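Local structure of hypothetical protein PA2218 (Pseudomonas aeruginosa, 2HDW) at residues P148-N151 against T152-S156; T224-L227 against E228-Q232; E256-F259 against L260-Y263. The protein is uncharacterised but adopts the alpha/beta hydrolase fold and probably acts as a hydrolase on a substrate not yet known. One frame throughout, in Å; residues are numbered along the deposited sequence.

Contact 1: P148-N151 against T152-S156; sequences PDIN and TEDFS
Thr152 and Pro148 meet one turn apart at the start of helix 148-164. Thr152 CB lies 3.2 Å from Pro148 O, and Thr152 OG1 comes to 2.6 Å from the same oxygen. OG1 is anti to the carbonyl carbon of its own residue (chi1 -70°), which turns the hydroxyl back toward Pro148 O in the preceding turn. Thr152 OG1 has Pro148 O and Asn187 OD1 both within reach, and which of them takes its proton is not settled. Beyond the hydroxyl, the Thr152 side chain also packs on Met184 of helix 180-191. Pro148 O has a second neighbour from the same residue. Thr152 N bonds to Pro148 O at 3.1 Å, coming from 45° above the carbonyl plane. A side chain and an amide of one residue thus converge on one carbonyl oxygen.

The next two helical bonds are Glu153 N to Asp149 O and Asp154 N to Ile150 O, the latter 2.9 Å long. A weak one follows, from Phe155 N to Asn151 O at 3.5 Å. Asp154 folds back over this turn, with its CG 3.4 Å from Ile150 O. Its OD1 is bonded outside the helix, to Ser133 OG and Asn75 ND2. Asp154 runs alongside Asn151, and the two side chains point the same way. Glu153 leads its carboxylate away from the turn to a salt bridge with Arg76, while Asp149 reaches Tyr77.

This is the first part of a helix in an alpha/beta hydrolase fold. Helix 180-191 packs along one side, where Trp181 meets Asn151 and Asp154. Pro148 and Asn151 touch helix 289-292. Phe155 sets its ring edge-to-face with Phe130 of strand 126-130, in the mixed sheet.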
loop_
_atom_site.group_PDB
_atom_site.type_symbol
_atom_site.label_atom_id
_atom_site.label_comp_id
_atom_site.label_asym_id
_atom_site.label_seq_id
_atom_site.Cartn_x
_atom_site.Cartn_y
_atom_site.Cartn_z
ATOM N N PRO A 148 -7.923 6.803 -6.155
ATOM C CA PRO A 148 -8.254 5.394 -5.914
ATOM C C PRO A 148 -8.207 4.585 -7.203
ATOM O O PRO A 148 -7.877 3.396 -7.193
ATOM C CB PRO A 148 -9.656 5.466 -5.315
ATOM C CG PRO A 148 -10.236 6.683 -5.965
ATOM C CD PRO A 148 -9.088 7.669 -5.906
ATOM N N ASP A 149 -8.526 5.244 -8.312
ATOM C CA ASP A 149 -8.529 4.595 -9.626
ATOM C C ASP A 149 -7.097 4.303 -10.071
ATOM O O ASP A 149 -6.731 3.151 -10.312
ATOM C CB ASP A 149 -9.212 5.506 -10.652
ATOM C CG ASP A 149 -9.426 4.830 -12.002
ATOM O OD1 ASP A 149 -8.594 3.995 -12.398
ATOM O OD2 ASP A 149 -10.423 5.158 -12.685
ATOM N N ILE A 150 -6.288 5.355 -10.167
ATOM C CA ILE A 150 -4.904 5.215 -10.596
ATOM C C ILE A 150 -4.101 4.298 -9.677
ATOM O O ILE A 150 -3.298 3.492 -10.143
ATOM C CB ILE A 150 -4.201 6.590 -10.672
ATOM C CG1 ILE A 150 -4.893 7.470 -11.720
ATOM C CG2 ILE A 150 -2.724 6.408 -11.030
ATOM C CD1 ILE A 150 -4.288 8.875 -11.860
ATOM N N ASN A 151 -4.322 4.410 -8.372
ATOM C CA ASN A 151 -3.588 3.575 -7.434
ATOM C C ASN A 151 -4.014 2.114 -7.543
ATOM O O ASN A 151 -3.189 1.206 -7.408
ATOM C CB ASN A 151 -3.756 4.112 -6.006
ATOM C CG ASN A 151 -2.956 5.394 -5.778
ATOM O OD1 ASN A 151 -1.965 5.646 -6.469
ATOM N ND2 ASN A 151 -3.368 6.195 -4.804
ATOM N N THR A 152 -5.296 1.875 -7.798
ATOM C CA THR A 152 -5.746 0.498 -7.963
ATOM C C THR A 152 -5.020 -0.042 -9.199
ATOM O O THR A 152 -4.536 -1.172 -9.205
ATOM C CB THR A 152 -7.277 0.431 -8.148
ATOM O OG1 THR A 152 -7.915 0.777 -6.910
ATOM C CG2 THR A 152 -7.710 -0.963 -8.571
ATOM N N GLU A 153 -4.921 0.787 -10.235
ATOM C CA GLU A 153 -4.225 0.403 -11.466
ATOM C C GLU A 153 -2.739 0.090 -11.203
ATOM O O GLU A 153 -2.185 -0.853 -11.781
ATOM C CB GLU A 153 -4.359 1.524 -12.507
ATOM C CG GLU A 153 -3.379 1.465 -13.681
ATOM C CD GLU A 153 -3.400 0.139 -14.431
ATOM O OE1 GLU A 153 -4.472 -0.495 -14.521
ATOM O OE2 GLU A 153 -2.335 -0.265 -14.952
ATOM N N ASP A 154 -2.103 0.860 -10.323
ATOM C CA ASP A 154 -0.687 0.638 -10.003
ATOM C C ASP A 154 -0.427 -0.807 -9.588
ATOM O O ASP A 154 0.577 -1.407 -9.965
ATOM C CB ASP A 154 -0.223 1.552 -8.865
ATOM C CG ASP A 154 -0.090 3.006 -9.280
ATOM O OD1 ASP A 154 0.167 3.282 -10.471
ATOM O OD2 ASP A 154 -0.217 3.883 -8.398
ATOM N N PHE A 155 -1.334 -1.367 -8.800
ATOM C CA PHE A 155 -1.183 -2.739 -8.340
ATOM C C PHE A 155 -1.168 -3.722 -9.508
ATOM O O PHE A 155 -0.351 -4.636 -9.545
ATOM C CB PHE A 155 -2.316 -3.090 -7.373
ATOM C CG PHE A 155 -1.846 -3.443 -5.992
ATOM C CD1 PHE A 155 -2.482 -2.912 -4.873
ATOM C CD2 PHE A 155 -0.786 -4.329 -5.810
ATOM C CE1 PHE A 155 -2.069 -3.259 -3.585
ATOM C CE2 PHE A 155 -0.362 -4.686 -4.526
ATOM C CZ PHE A 155 -1.008 -4.148 -3.409
ATOM N N SER A 156 -2.069 -3.533 -10.463
ATOM C CA SER A 156 -2.128 -4.422 -11.614
ATOM C C SER A 156 -0.981 -4.158 -12.588
ATOM O O SER A 156 -0.603 -5.035 -13.365
ATOM C CB SER A 156 -3.482 -4.294 -12.309
ATOM O OG SER A 156 -4.485 -4.925 -11.524
#

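Contact 2: T224-L227 against E228-Q232; sequences TRTL and EQLGQ
This contact is one regular turn and more of the long helix 220-240, with side chains of Glu228, Gln229 and Leu230 leaning back on the turn before. Four i to i+4 backbone bonds run in sequence: Glu228 N to Thr224 O, Gln229 N to Arg225 O, Leu230 N to Thr226 O and Gly231 N to Leu227 O.

Glu228 lies over the carbonyl of Thr224. Its CG is 3.0 Å from Thr224 O, because CG stands anti to its own carbonyl carbon (chi1 -65°). The chain is extended beyond CG and carries OE2 to 3.9 Å from the Thr224 methyl, CG2. Gln229 repeats the pattern one residue on. Its CG sits 3.1 Å from Arg225 O, and its OE1 reaches 3.5 Å from Thr226 CA.

Leu230 takes the same rotation on the apolar side. Its CG is 3.2 Å from Thr226 O, and its CD1 meets Leu227 CD2 at 4.0 Å. The CG2 methyl of Thr226 runs alongside Leu230, pointing the same way. Met293 touches Thr226, Leu227 and Leu230, so this is the side that faces the rest of the chain. The polar ends of the threonines turn back instead: Thr224 OG1 bonds to Leu220 O, and Thr226 OG1 to Gln222 O. Arg225 forms a salt bridge with Glu221.

Across the turn, then, the hydrogen bonding is all main-chain. The side chains add van der Waals contact, and the helix is amphipathic here, with a methyl-lined strip beside Met293 and charged and amide groups on its exposed side.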
loop_
_atom_site.group_PDB
_atom_site.type_symbol
_atom_site.label_atom_id
_atom_site.label_comp_id
_atom_site.label_asym_id
_atom_site.label_seq_id
_atom_site.Cartn_x
_atom_site.Cartn_y
_atom_site.Cartn_z
ATOM N N THR A 224 -19.527 18.735 3.220
ATOM C CA THR A 224 -19.859 19.789 2.270
ATOM C C THR A 224 -18.918 20.976 2.450
ATOM O O THR A 224 -18.458 21.575 1.478
ATOM C CB THR A 224 -21.316 20.251 2.465
ATOM O OG1 THR A 224 -22.196 19.140 2.245
ATOM C CG2 THR A 224 -21.665 21.376 1.491
ATOM N N ARG A 225 -18.634 21.307 3.705
ATOM C CA ARG A 225 -17.742 22.412 4.034
ATOM C C ARG A 225 -16.352 22.123 3.460
ATOM O O ARG A 225 -15.719 22.999 2.875
ATOM C CB ARG A 225 -17.669 22.559 5.556
ATOM C CG ARG A 225 -16.839 23.718 6.070
ATOM C CD ARG A 225 -16.378 23.413 7.496
ATOM N NE ARG A 225 -17.468 22.852 8.295
ATOM C CZ ARG A 225 -17.305 21.998 9.304
ATOM N NH1 ARG A 225 -16.088 21.595 9.651
ATOM N NH2 ARG A 225 -18.361 21.538 9.961
ATOM N N THR A 226 -15.882 20.889 3.629
ATOM C CA THR A 226 -14.572 20.495 3.119
ATOM C C THR A 226 -14.526 20.600 1.593
ATOM O O THR A 226 -13.561 21.111 1.026
ATOM C CB THR A 226 -14.225 19.045 3.542
ATOM O OG1 THR A 226 -14.117 18.985 4.969
ATOM C CG2 THR A 226 -12.896 18.600 2.925
ATOM N N LEU A 227 -15.575 20.121 0.931
ATOM C CA LEU A 227 -15.636 20.177 -0.522
ATOM C C LEU A 227 -15.657 21.624 -1.017
ATOM O O LEU A 227 -15.008 21.962 -2.013
ATOM C CB LEU A 227 -16.865 19.418 -1.021
ATOM C CG LEU A 227 -16.801 17.907 -0.778
ATOM C CD1 LEU A 227 -18.113 17.261 -1.219
ATOM C CD2 LEU A 227 -15.609 17.311 -1.542
ATOM N N GLU A 228 -16.391 22.484 -0.316
ATOM C CA GLU A 228 -16.451 23.883 -0.704
ATOM C C GLU A 228 -15.051 24.478 -0.642
ATOM O O GLU A 228 -14.651 25.224 -1.534
ATOM C CB GLU A 228 -17.391 24.664 0.219
ATOM C CG GLU A 228 -18.842 24.223 0.118
ATOM C CD GLU A 228 -19.754 24.990 1.056
ATOM O OE1 GLU A 228 -19.263 25.468 2.102
ATOM O OE2 GLU A 228 -20.963 25.098 0.753
ATOM N N GLN A 229 -14.311 24.139 0.410
ATOM C CA GLN A 229 -12.949 24.634 0.589
ATOM C C GLN A 229 -12.033 24.113 -0.512
ATOM O O GLN A 229 -11.179 24.840 -1.012
ATOM C CB GLN A 229 -12.394 24.194 1.949
ATOM C CG GLN A 229 -13.140 24.743 3.147
ATOM C CD GLN A 229 -12.600 24.203 4.460
ATOM O OE1 GLN A 229 -12.700 23.007 4.744
ATOM N NE2 GLN A 229 -12.016 25.083 5.266
ATOM N N LEU A 230 -12.199 22.844 -0.876
ATOM C CA LEU A 230 -11.377 22.253 -1.927
ATOM C C LEU A 230 -11.613 23.016 -3.226
ATOM O O LEU A 230 -10.679 23.254 -3.984
ATOM C CB LEU A 230 -11.714 20.764 -2.098
ATOM C CG LEU A 230 -11.291 19.903 -0.896
ATOM C CD1 LEU A 230 -11.824 18.484 -1.025
ATOM C CD2 LEU A 230 -9.774 19.903 -0.799
ATOM N N GLY A 231 -12.865 23.402 -3.471
ATOM C CA GLY A 231 -13.182 24.164 -4.664
ATOM C C GLY A 231 -12.392 25.464 -4.674
ATOM O O GLY A 231 -11.835 25.858 -5.701
ATOM N N GLN A 232 -12.341 26.144 -3.531
ATOM C CA GLN A 232 -11.585 27.394 -3.436
ATOM C C GLN A 232 -10.106 27.119 -3.713
ATOM O O GLN A 232 -9.415 27.929 -4.336
ATOM C CB GLN A 232 -11.711 28.009 -2.033
ATOM C CG GLN A 232 -13.068 28.595 -1.670
ATOM C CD GLN A 232 -13.459 29.775 -2.543
ATOM O OE1 GLN A 232 -12.604 30.441 -3.129
ATOM N NE2 GLN A 232 -14.755 30.048 -2.620
#

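Contact 3: E256-F259 against L260-Y263; sequences EAQF and LVDY
Ala257 O is gripped by two amides, Leu260 N at 2.9 Å and Val261 N at 3.2 Å. The Leu260 bond arrives well above the carbonyl plane, while the Val261 bond lies in it. Ala257 is the N-cap residue of helix 258-267, so this forked bond closes the first turn. Asp262 N continues the helix with a 2.8 Å bond to Gln258 O.

The side chain of Gln258 joins the same pair of residues again. Its NE2 bonds to Asp262 OD1 at 2.9 Å, and the N-H points almost straight at the oxygen (166°). The oxygen lies close to the plane of the amide, but the donor comes from above the plane of the carboxylate. The two flat groups are turned 44° against each other. The Gln258 chain bends at chi2, which curls the amide toward the next turn.

Phe259 has its CG between the backbone N and the carbonyl carbon (chi1 85°), which lays the ring alongside the Leu260 side chain. Leu260 CG sits over one face of the Phe259 ring, 3.9 Å from the centroid, in a CH-pi contact. Its methyl CD2 comes to 3.6 Å from Phe259 CE1. The other leucine methyl, CD1, packs against Glu256 CB at 3.9 Å. Tyr263 meets the edge of the Phe259 ring through CE2, 3.7 Å from Phe259 CD1.

Around this helix start, the Phe259 ring stacks with His318 and meets Tyr214 edge-to-face. The Tyr263 ring meets His344, and its OH bonds to Tyr204 OH. Tyr263 and Asp262 both touch Val345, just before helix 346-349. The turn therefore packs against loops that link helices and strands of the hydrolase fold.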
loop_
_atom_site.group_PDB
_atom_site.type_symbol
_atom_site.label_atom_id
_atom_site.label_comp_id
_atom_site.label_asym_id
_atom_site.label_seq_id
_atom_site.Cartn_x
_atom_site.Cartn_y
_atom_site.Cartn_z
ATOM N N GLU A 256 -2.236 14.907 20.555
ATOM C CA GLU A 256 -2.634 13.934 19.541
ATOM C C GLU A 256 -2.905 12.570 20.155
ATOM O O GLU A 256 -2.262 12.181 21.131
ATOM C CB GLU A 256 -1.553 13.790 18.462
ATOM C CG GLU A 256 -1.407 15.001 17.563
ATOM C CD GLU A 256 -0.309 15.943 18.007
ATOM O OE1 GLU A 256 0.149 15.831 19.166
ATOM O OE2 GLU A 256 0.088 16.802 17.191
ATOM N N ALA A 257 -3.857 11.848 19.576
ATOM C CA ALA A 257 -4.199 10.517 20.057
ATOM C C ALA A 257 -2.982 9.618 19.893
ATOM O O ALA A 257 -2.111 9.890 19.067
ATOM C CB ALA A 257 -5.373 9.961 19.264
ATOM N N GLN A 258 -2.931 8.543 20.671
ATOM C CA GLN A 258 -1.809 7.617 20.622
ATOM C C GLN A 258 -1.486 7.069 19.234
ATOM O O GLN A 258 -0.312 6.945 18.877
ATOM C CB GLN A 258 -2.046 6.444 21.579
ATOM C CG GLN A 258 -0.844 5.519 21.723
ATOM C CD GLN A 258 0.379 6.223 22.314
ATOM O OE1 GLN A 258 0.306 6.825 23.386
ATOM N NE2 GLN A 258 1.507 6.141 21.616
ATOM N N PHE A 259 -2.505 6.736 18.446
ATOM C CA PHE A 259 -2.228 6.191 17.121
ATOM C C PHE A 259 -1.487 7.204 16.243
ATOM O O PHE A 259 -0.758 6.818 15.330
ATOM C CB PHE A 259 -3.526 5.676 16.458
ATOM C CG PHE A 259 -4.321 6.726 15.725
ATOM C CD1 PHE A 259 -4.140 6.922 14.361
ATOM C CD2 PHE A 259 -5.279 7.485 16.388
ATOM C CE1 PHE A 259 -4.909 7.858 13.661
ATOM C CE2 PHE A 259 -6.053 8.423 15.698
ATOM C CZ PHE A 259 -5.867 8.607 14.334
ATOM N N LEU A 260 -1.646 8.493 16.535
ATOM C CA LEU A 260 -0.943 9.523 15.774
ATOM C C LEU A 260 0.498 9.599 16.270
ATOM O O LEU A 260 1.429 9.820 15.491
ATOM C CB LEU A 260 -1.631 10.881 15.937
ATOM C CG LEU A 260 -2.985 10.939 15.235
ATOM C CD1 LEU A 260 -3.652 12.281 15.487
ATOM C CD2 LEU A 260 -2.775 10.712 13.741
ATOM N N VAL A 261 0.677 9.412 17.572
ATOM C CA VAL A 261 2.012 9.420 18.157
ATOM C C VAL A 261 2.765 8.220 17.588
ATOM O O VAL A 261 3.962 8.298 17.295
ATOM C CB VAL A 261 1.952 9.287 19.684
ATOM C CG1 VAL A 261 3.365 9.204 20.251
ATOM C CG2 VAL A 261 1.203 10.486 20.279
ATOM N N ASP A 262 2.051 7.107 17.436
ATOM C CA ASP A 262 2.641 5.894 16.882
ATOM C C ASP A 262 3.139 6.156 15.465
ATOM O O ASP A 262 4.252 5.761 15.111
ATOM C CB ASP A 262 1.618 4.757 16.836
ATOM C CG ASP A 262 1.289 4.203 18.211
ATOM O OD1 ASP A 262 1.991 4.544 19.189
ATOM O OD2 ASP A 262 0.327 3.414 18.305
ATOM N N TYR A 263 2.307 6.806 14.651
ATOM C CA TYR A 263 2.683 7.110 13.273
ATOM C C TYR A 263 3.948 7.957 13.237
ATOM O O TYR A 263 4.847 7.717 12.432
ATOM C CB TYR A 263 1.561 7.857 12.548
ATOM C CG TYR A 263 0.487 6.973 11.950
ATOM C CD1 TYR A 263 0.820 5.833 11.218
ATOM C CD2 TYR A 263 -0.860 7.314 12.055
ATOM C CE1 TYR A 263 -0.168 5.055 10.599
ATOM C CE2 TYR A 263 -1.856 6.547 11.438
ATOM C CZ TYR A 263 -1.501 5.420 10.713
ATOM O OH TYR A 263 -2.478 4.672 10.092
#

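Each contact lies within one helix, contact 3 at its N-terminal start including the residues just before it, but they differ in burial. Contact 1 is buried, about 10 Å from the centre of the chain to its own centre, and its helix packs near the mixed sheet. Contacts 2 and 3 lie at the surface, on successive helices. Their centres are 27 Å apart, and none of the three contacts touches another. Contacts 1 and 3 sit on opposite sides of the chain's centre. In contact 1 several polar groups find partners beyond the helix. Contact 2 is mainly regular backbone bonding with a modest apolar strip. Contact 3 combines an N-cap, a side-chain amide-carboxylate bond and aromatic packing.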